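Local coordinates for HemO (Neisseria meningitidis, PDB 1J77), which binds heme through an axial histidine on the iron and probably degrades it by oxidative opening of the porphyrin ring, at residues Leu46-Val51 with Val186-Thr191; Thr82-Asp87 with Gly138-Ala143. All coordinates share one frame; numbering follows the deposited sequence. Where two conformers were deposited one is given.

How the contacts relate
Contact 2 is nested in sequence inside the loop that contact 1 closes, and the centres of the two contacts lie about 15 Å apart in the all-helical fold. Helix 39-60 joins them: it turns L48 and V51 to helix 167-192 in contact 1, and L46 and Q49 to contact 2. Q49 OE1 lies 3.0 Å from H141 NE2, a probable hydrogen bond, while L46 CD2 packs 3.5 Å from H141 CE1 and L46 CB 3.8 Å from L85 CD2. Neither contact supplies the iron ligand, H23; the side chain of L48 comes within about 7 Å of the bound heme and that of H141 within about 9 Å, so contact 1 lies nearer the pocket and contact 2 farther out, away from the annotated heme-binding residues.

Contact 1: Leu46-Val51 with Val186-Thr191; sequences LKLQSV and VVLRET
Helices 39-60 and 167-192 of the all-helical heme oxygenase fold pack here in near-antiparallel fashion, the axes of 46-51 and 186-191 passing 9.4 Å apart with 145° between their N-to-C directions. L48 has the most surface buried. Its CG stands roughly anti to the backbone N (chi1 152°), and the two methyls divide the work: CD1 lies 3.6 Å from V187 CG1 and equally near the backbone N of L188, whereas CD2 meets the flank of L188 at CB, 3.9 Å away. L48 crosses both V187 and L188 obliquely. V187, second in buried area, faces helix 39-60 with both branches. CG1, anti to its own N, touches both L48 CD1 and V51 CB, and CG2 reaches V51 CG1 at 3.9 Å. No hydrogen bond crosses between the segments; the side-chain contacts are apolar. L188 is backed by L29 and V30 of helix 11-32, which extends the apolar layer to a third helix. T191 turns only its methyl across, CG2 lying 4.4 Å from K47 CB. Its hydroxyl OG1 instead donates to V187 O at 2.5 Å, from 34° above the carbonyl plane, and that oxygen also accepts from T191 N.

Contact 2: Thr82-Asp87 with Gly138-Ala143; sequences TQDLKD and GARHLA
Segment 82-87, the C-terminal part of helix 78-87, runs past an irregular segment, 138-143, that approaches most closely where the CA atoms of D84 and G138 are 4.2 Å apart; G138 has a positive phi of 80°, a value that favours glycine. D84 buries the most surface. Its CG is anti to the carbonyl carbon, and the carboxylate meets consecutive backbone N-H groups: OD1 takes R140 N on its syn lone pair at 2.8 Å, and OD2 takes H141 N on its own syn lone pair along a nearly straight bond (171°). The anti lone pair of OD2 is left for H141 ND1, 2.8 Å off and in the ring plane. This His-carboxylate hydrogen bond helps fix the ring's rotation; the nearby carboxylate would tend to stabilise a proton on both ring nitrogens. D84, D87 and R140 together form a salt-bridge network tying helix 78-87 to the loop before helix 149-162. R140, extended from CG to NE, meets D87 tip to tip and grips it side-on: NE reaches the syn lone pair of OD2 at 2.5 Å, and NH2 reaches OD1 at 3.3 Å, with carboxylate and guanidinium planes 41° apart. The bridge from R140 to D84 is long. G138 N occupies the anti lone pair of D87 OD2, at 2.9 Å. Over one face of the guanidinium, offset toward its rim, lies the methylene CG of Q83, 3.1 Å from R140 NE.

Contact 1: Leu46-Val51 with Val186-Thr191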
ATOM      1  N   LEU A  46      10.508  -6.231  -0.317  1.00 18.73           N
ATOM      2  CA  LEU A  46      10.295  -5.707  -1.657  1.00 18.73           C
ATOM      3  C   LEU A  46       9.379  -6.630  -2.466  1.00 18.42           C
ATOM      4  O   LEU A  46       8.576  -6.139  -3.301  1.00 19.25           O
ATOM      5  CB  LEU A  46      11.651  -5.548  -2.359  1.00 18.59           C
ATOM      6  CG  LEU A  46      12.546  -4.373  -1.953  1.00 19.31           C
ATOM      7  CD1 LEU A  46      13.785  -4.342  -2.844  1.00 20.61           C
ATOM      8  CD2 LEU A  46      11.925  -3.037  -1.948  1.00 20.37           C
ATOM      9  N   LYS A  47       9.511  -7.940  -2.315  1.00 18.40           N
ATOM     10  CA  LYS A  47       8.649  -8.913  -3.021  1.00 18.80           C
ATOM     11  C   LYS A  47       7.171  -8.701  -2.623  1.00 18.53           C
ATOM     12  O   LYS A  47       6.279  -8.599  -3.485  1.00 19.35           O
ATOM     13  CB  LYS A  47       9.137 -10.373  -2.864  1.00 20.55           C
ATOM     14  CG  LYS A  47      10.401 -10.625  -3.605  1.00 21.83           C
ATOM     15  CD  LYS A  47      10.955 -11.936  -3.223  1.00 23.45           C
ATOM     16  CE  LYS A  47      12.285 -12.179  -3.965  1.00 24.97           C
ATOM     17  NZ  LYS A  47      12.781 -13.561  -3.675  1.00 27.57           N
ATOM     18  N   LEU A  48       6.921  -8.574  -1.333  1.00 17.80           N
ATOM     19  CA  LEU A  48       5.608  -8.305  -0.809  1.00 17.19           C
ATOM     20  C   LEU A  48       5.051  -6.988  -1.392  1.00 16.48           C
ATOM     21  O   LEU A  48       3.915  -6.966  -1.895  1.00 16.83           O
ATOM     22  CB  LEU A  48       5.655  -8.288   0.719  1.00 17.44           C
ATOM     23  CG  LEU A  48       4.624  -7.413   1.440  1.00 17.15           C
ATOM     24  CD1 LEU A  48       3.274  -8.039   1.255  1.00 18.43           C
ATOM     25  CD2 LEU A  48       5.047  -7.287   2.937  1.00 18.29           C
ATOM     26  N   GLN A  49       5.858  -5.925  -1.352  1.00 16.36           N
ATOM     27  CA  GLN A  49       5.463  -4.642  -1.894  1.00 16.07           C
ATOM     28  C   GLN A  49       5.158  -4.783  -3.397  1.00 17.70           C
ATOM     29  O   GLN A  49       4.208  -4.167  -3.900  1.00 17.93           O
ATOM     30  CB  GLN A  49       6.566  -3.581  -1.662  1.00 17.38           C
ATOM     31  CG  GLN A  49       6.850  -3.221  -0.208  1.00 16.91           C
ATOM     32  CD  GLN A  49       5.845  -2.247   0.329  1.00 17.97           C
ATOM     33  OE1 GLN A  49       6.119  -1.035   0.446  1.00 21.80           O
ATOM     34  NE2 GLN A  49       4.661  -2.752   0.682  1.00 17.58           N
ATOM     35  N   SER A  50       5.954  -5.570  -4.112  1.00 18.26           N
ATOM     36  CA  SER A  50       5.720  -5.779  -5.575  1.00 18.60           C
ATOM     37  C   SER A  50       4.354  -6.350  -5.880  1.00 17.38           C
ATOM     38  O   SER A  50       3.648  -5.878  -6.809  1.00 17.46           O
ATOM     39  CB  SER A  50       6.781  -6.718  -6.202  1.00 19.68           C
ATOM     40  OG  SER A  50       6.512  -6.866  -7.592  1.00 24.06           O
ATOM     41  N   VAL A  51       3.945  -7.339  -5.125  1.00 16.87           N
ATOM     42  CA  VAL A  51       2.682  -8.006  -5.339  1.00 15.97           C
ATOM     43  C   VAL A  51       1.542  -7.062  -5.047  1.00 15.75           C
ATOM     44  O   VAL A  51       0.554  -6.964  -5.816  1.00 16.83           O
ATOM     45  CB  VAL A  51       2.541  -9.290  -4.475  1.00 16.68           C
ATOM     46  CG1 VAL A  51       1.170  -9.933  -4.605  1.00 16.96           C
ATOM     47  CG2 VAL A  51       3.595 -10.262  -4.862  1.00 18.50           C
ATOM     48  N   VAL A 186      -2.046 -11.514   3.830  1.00 16.53           N
ATOM     49  CA  VAL A 186      -1.943 -12.852   3.215  1.00 17.02           C
ATOM     50  C   VAL A 186      -0.610 -12.947   2.458  1.00 17.65           C
ATOM     51  O   VAL A 186       0.151 -13.939   2.631  1.00 19.06           O
ATOM     52  CB  VAL A 186      -3.111 -13.140   2.228  1.00 17.56           C
ATOM     53  CG1 VAL A 186      -2.790 -14.349   1.327  1.00 18.61           C
ATOM     54  CG2 VAL A 186      -4.416 -13.287   2.972  1.00 18.90           C
ATOM     55  N   VAL A 187      -0.285 -11.958   1.647  1.00 17.13           N
ATOM     56  CA  VAL A 187       0.957 -11.945   0.899  1.00 17.31           C
ATOM     57  C   VAL A 187       2.199 -11.936   1.823  1.00 17.07           C
ATOM     58  O   VAL A 187       3.179 -12.654   1.574  1.00 18.81           O
ATOM     59  CB  VAL A 187       1.000 -10.792  -0.132  1.00 18.85           C
ATOM     60  CG1 VAL A 187       2.316 -10.767  -0.834  1.00 18.82           C
ATOM     61  CG2 VAL A 187      -0.167 -10.931  -1.096  1.00 19.95           C
ATOM     62  N   LEU A 188       2.161 -11.101   2.857  1.00 16.18           N
ATOM     63  CA  LEU A 188       3.245 -10.978   3.802  1.00 16.52           C
ATOM     64  C   LEU A 188       3.506 -12.343   4.421  1.00 17.79           C
ATOM     65  O   LEU A 188       4.651 -12.794   4.473  1.00 18.26           O
ATOM     66  CB  LEU A 188       2.871  -9.912   4.843  1.00 15.20           C
ATOM     67  CG  LEU A 188       3.905  -9.606   5.929  1.00 15.88           C
ATOM     68  CD1 LEU A 188       3.537  -8.311   6.627  1.00 14.35           C
ATOM     69  CD2 LEU A 188       4.142 -10.690   6.970  1.00 16.12           C
ATOM     70  N   ARG A 189       2.446 -12.996   4.874  1.00 16.96           N
ATOM     71  CA  ARG A 189       2.610 -14.322   5.507  1.00 18.43           C
ATOM     72  C   ARG A 189       3.206 -15.366   4.558  1.00 19.83           C
ATOM     73  O   ARG A 189       4.101 -16.156   4.916  1.00 21.29           O
ATOM     74  CB  ARG A 189       1.301 -14.803   6.067  1.00 18.28           C
ATOM     75  CG  ARG A 189       0.685 -14.021   7.180  1.00 18.01           C
ATOM     76  CD  ARG A 189      -0.816 -14.250   7.321  1.00 18.88           C
ATOM     77  NE  ARG A 189      -1.466 -13.432   8.323  1.00 18.52           N
ATOM     78  CZ  ARG A 189      -2.678 -12.885   8.216  1.00 18.82           C
ATOM     79  NH1 ARG A 189      -3.413 -13.053   7.107  1.00 18.83           N
ATOM     80  NH2 ARG A 189      -3.143 -12.112   9.177  1.00 18.75           N
ATOM     81  N   GLU A 190       2.704 -15.423   3.355  1.00 20.96           N
ATOM     82  CA  GLU A 190       3.217 -16.418   2.425  1.00 21.73           C
ATOM     83  C   GLU A 190       4.674 -16.133   2.179  1.00 21.93           C
ATOM     84  O   GLU A 190       5.550 -17.052   2.181  1.00 24.82           O
ATOM     85  CB  GLU A 190       2.405 -16.387   1.106  1.00 22.03           C
ATOM     86  CG  GLU A 190       0.972 -16.835   1.296  1.00 25.57           C
ATOM     87  CD  GLU A 190       0.287 -17.217  -0.009  1.00 30.17           C
ATOM     88  OE1 GLU A 190       1.011 -17.290  -1.040  1.00 32.33           O
ATOM     89  OE2 GLU A 190      -0.956 -17.429   0.019  1.00 30.67           O
ATOM     90  N   THR A 191       5.007 -14.869   2.014  1.00 21.78           N
ATOM     91  CA  THR A 191       6.328 -14.443   1.685  1.00 22.11           C
ATOM     92  C   THR A 191       7.369 -14.672   2.813  1.00 22.34           C
ATOM     93  O   THR A 191       8.456 -15.062   2.536  1.00 24.46           O
ATOM     94  CB  THR A 191       6.251 -13.004   1.308  1.00 22.11           C
ATOM     95  OG1 THR A 191       5.307 -12.893   0.236  1.00 23.06           O
ATOM     96  CG2 THR A 191       7.575 -12.464   0.708  1.00 21.34           C
TER

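Contact 2: Thr82-Asp87 with Gly138-Ala143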
ATOM      1  N   THR A  82       9.727  -2.233  -8.581  1.00 23.29           N
ATOM      2  CA  THR A  82      10.375  -3.170  -9.451  1.00 24.21           C
ATOM      3  C   THR A  82      11.830  -2.728  -9.729  1.00 24.10           C
ATOM      4  O   THR A  82      12.716  -3.562  -9.882  1.00 23.57           O
ATOM      5  CB  THR A  82       9.595  -3.257 -10.769  1.00 23.68           C
ATOM      6  OG1 THR A  82       8.319  -3.886 -10.548  1.00 26.86           O
ATOM      7  CG2 THR A  82      10.308  -4.151 -11.707  1.00 24.92           C
ATOM      8  N   GLN A  83      12.052  -1.426  -9.822  1.00 24.42           N
ATOM      9  CA  GLN A  83      13.414  -0.898  -9.985  1.00 25.30           C
ATOM     10  C   GLN A  83      14.213  -1.114  -8.671  1.00 25.35           C
ATOM     11  O   GLN A  83      15.416  -1.393  -8.677  1.00 25.06           O
ATOM     12  CB  GLN A  83      13.358   0.592 -10.343  1.00 25.70           C
ATOM     13  CG  GLN A  83      14.730   1.229 -10.512  1.00 28.18           C
ATOM     14  CD  GLN A  83      15.560   0.687 -11.674  1.00 32.11           C
ATOM     15  OE1 GLN A  83      16.543  -0.043 -11.480  1.00 35.57           O
ATOM     16  NE2 GLN A  83      15.198   1.094 -12.870  1.00 34.71           N
ATOM     17  N   ASP A  84      13.551  -0.994  -7.527  1.00 25.02           N
ATOM     18  CA  ASP A  84      14.247  -1.263  -6.279  1.00 24.82           C
ATOM     19  C   ASP A  84      14.730  -2.699  -6.246  1.00 24.66           C
ATOM     20  O   ASP A  84      15.833  -2.980  -5.751  1.00 24.26           O
ATOM     21  CB  ASP A  84      13.303  -1.016  -5.093  1.00 24.09           C
ATOM     22  CG  ASP A  84      13.097   0.453  -4.800  1.00 24.86           C
ATOM     23  OD1 ASP A  84      14.003   1.272  -5.134  1.00 24.91           O
ATOM     24  OD2 ASP A  84      12.061   0.904  -4.253  1.00 24.52           O
ATOM     25  N   LEU A  85      13.905  -3.630  -6.731  1.00 23.95           N
ATOM     26  CA  LEU A  85      14.273  -5.038  -6.826  1.00 24.11           C
ATOM     27  C   LEU A  85      15.505  -5.173  -7.706  1.00 26.21           C
ATOM     28  O   LEU A  85      16.457  -5.847  -7.333  1.00 25.43           O
ATOM     29  CB  LEU A  85      13.114  -5.930  -7.342  1.00 24.39           C
ATOM     30  CG  LEU A  85      12.033  -6.409  -6.338  1.00 24.01           C
ATOM     31  CD1 LEU A  85      10.801  -6.917  -7.069  1.00 24.99           C
ATOM     32  CD2 LEU A  85      12.583  -7.495  -5.433  1.00 24.40           C
ATOM     33  N   LYS A  86      15.471  -4.529  -8.872  1.00 26.69           N
ATOM     34  CA  LYS A  86      16.624  -4.537  -9.810  1.00 28.11           C
ATOM     35  C   LYS A  86      17.912  -4.088  -9.121  1.00 29.00           C
ATOM     36  O   LYS A  86      18.968  -4.748  -9.255  1.00 29.95           O
ATOM     37  CB  LYS A  86      16.328  -3.676 -11.040  1.00 28.24           C
ATOM     38  CG  LYS A  86      17.394  -3.769 -12.134  1.00 30.07           C
ATOM     39  CD  LYS A  86      16.962  -3.027 -13.405  1.00 33.48           C
ATOM     40  CE  LYS A  86      17.971  -3.206 -14.556  1.00 35.08           C
ATOM     41  NZ  LYS A  86      17.622  -2.346 -15.741  1.00 35.53           N
ATOM     42  N   ASP A  87      17.825  -2.970  -8.420  1.00 29.16           N
ATOM     43  CA  ASP A  87      18.940  -2.421  -7.674  1.00 30.22           C
ATOM     44  C   ASP A  87      19.514  -3.486  -6.760  1.00 31.75           C
ATOM     45  O   ASP A  87      20.746  -3.584  -6.589  1.00 32.69           O
ATOM     46  CB  ASP A  87      18.516  -1.229  -6.824  1.00 29.77           C
ATOM     47  CG  ASP A  87      18.034  -0.065  -7.619  1.00 30.24           C
ATOM     48  OD1 ASP A  87      18.356   0.045  -8.854  1.00 31.11           O
ATOM     49  OD2 ASP A  87      17.331   0.827  -7.082  1.00 28.78           O
ATOM     50  N   GLY A 138      17.326   1.207  -4.233  1.00 29.04           N
ATOM     51  CA  GLY A 138      16.712   0.339  -3.218  1.00 28.67           C
ATOM     52  C   GLY A 138      15.469   0.805  -2.489  1.00 27.41           C
ATOM     53  O   GLY A 138      14.672  -0.035  -2.081  1.00 26.77           O
ATOM     54  N   ALA A 139      15.265   2.108  -2.349  1.00 26.52           N
ATOM     55  CA  ALA A 139      14.084   2.645  -1.633  1.00 25.34           C
ATOM     56  C   ALA A 139      13.320   3.730  -2.431  1.00 25.93           C
ATOM     57  O   ALA A 139      12.710   4.649  -1.885  1.00 26.13           O
ATOM     58  CB  ALA A 139      14.484   3.144  -0.230  1.00 25.57           C
ATOM     59  N   ARG A 140      13.422   3.632  -3.748  1.00 26.14           N
ATOM     60  CA  ARG A 140      12.715   4.545  -4.658  1.00 26.48           C
ATOM     61  C   ARG A 140      11.207   4.582  -4.378  1.00 25.95           C
ATOM     62  O   ARG A 140      10.581   5.663  -4.371  1.00 25.40           O
ATOM     63  CB  ARG A 140      13.002   4.051  -6.089  0.60 27.25           C
ATOM     64  CG  ARG A 140      14.535   3.819  -6.486  0.60 28.53           C
ATOM     65  CD  ARG A 140      14.704   2.949  -7.735  0.60 29.06           C
ATOM     66  NE  ARG A 140      16.077   2.751  -8.184  0.60 30.88           N
ATOM     67  CZ  ARG A 140      16.753   3.557  -9.010  0.60 30.82           C
ATOM     68  NH1 ARG A 140      16.223   4.657  -9.479  0.60 30.70           N
ATOM     69  NH2 ARG A 140      17.977   3.261  -9.382  0.60 29.76           N
ATOM     70  N   HIS A 141      10.624   3.405  -4.136  1.00 25.57           N
ATOM     71  CA  HIS A 141       9.168   3.299  -3.903  1.00 24.77           C
ATOM     72  C   HIS A 141       8.676   3.907  -2.605  1.00 24.18           C
ATOM     73  O   HIS A 141       7.481   4.230  -2.476  1.00 23.51           O
ATOM     74  CB  HIS A 141       8.687   1.855  -4.046  1.00 24.14           C
ATOM     75  CG  HIS A 141       8.838   1.028  -2.813  1.00 24.34           C
ATOM     76  ND1 HIS A 141       9.985   0.336  -2.509  1.00 22.00           N
ATOM     77  CD2 HIS A 141       7.944   0.738  -1.840  1.00 22.22           C
ATOM     78  CE1 HIS A 141       9.794  -0.340  -1.381  1.00 24.35           C
ATOM     79  NE2 HIS A 141       8.570  -0.099  -0.952  1.00 24.92           N
ATOM     80  N   LEU A 142       9.618   4.174  -1.693  1.00 24.22           N
ATOM     81  CA  LEU A 142       9.310   4.748  -0.384  1.00 24.91           C
ATOM     82  C   LEU A 142       9.598   6.223  -0.282  1.00 25.70           C
ATOM     83  O   LEU A 142       9.203   6.873   0.678  1.00 26.57           O
ATOM     84  CB  LEU A 142      10.116   4.021   0.708  1.00 24.30           C
ATOM     85  CG  LEU A 142       9.832   2.533   0.959  1.00 24.03           C
ATOM     86  CD1 LEU A 142      10.853   1.861   1.928  1.00 22.68           C
ATOM     87  CD2 LEU A 142       8.446   2.316   1.471  1.00 23.72           C
ATOM     88  N   ALA A 143      10.251   6.768  -1.299  1.00 27.56           N
ATOM     89  CA  ALA A 143      10.571   8.187  -1.288  1.00 28.21           C
ATOM     90  C   ALA A 143       9.293   9.031  -1.330  1.00 28.38           C
ATOM     91  O   ALA A 143       8.235   8.608  -1.851  1.00 28.15           O
ATOM     92  CB  ALA A 143      11.455   8.499  -2.431  1.00 28.18           C
TER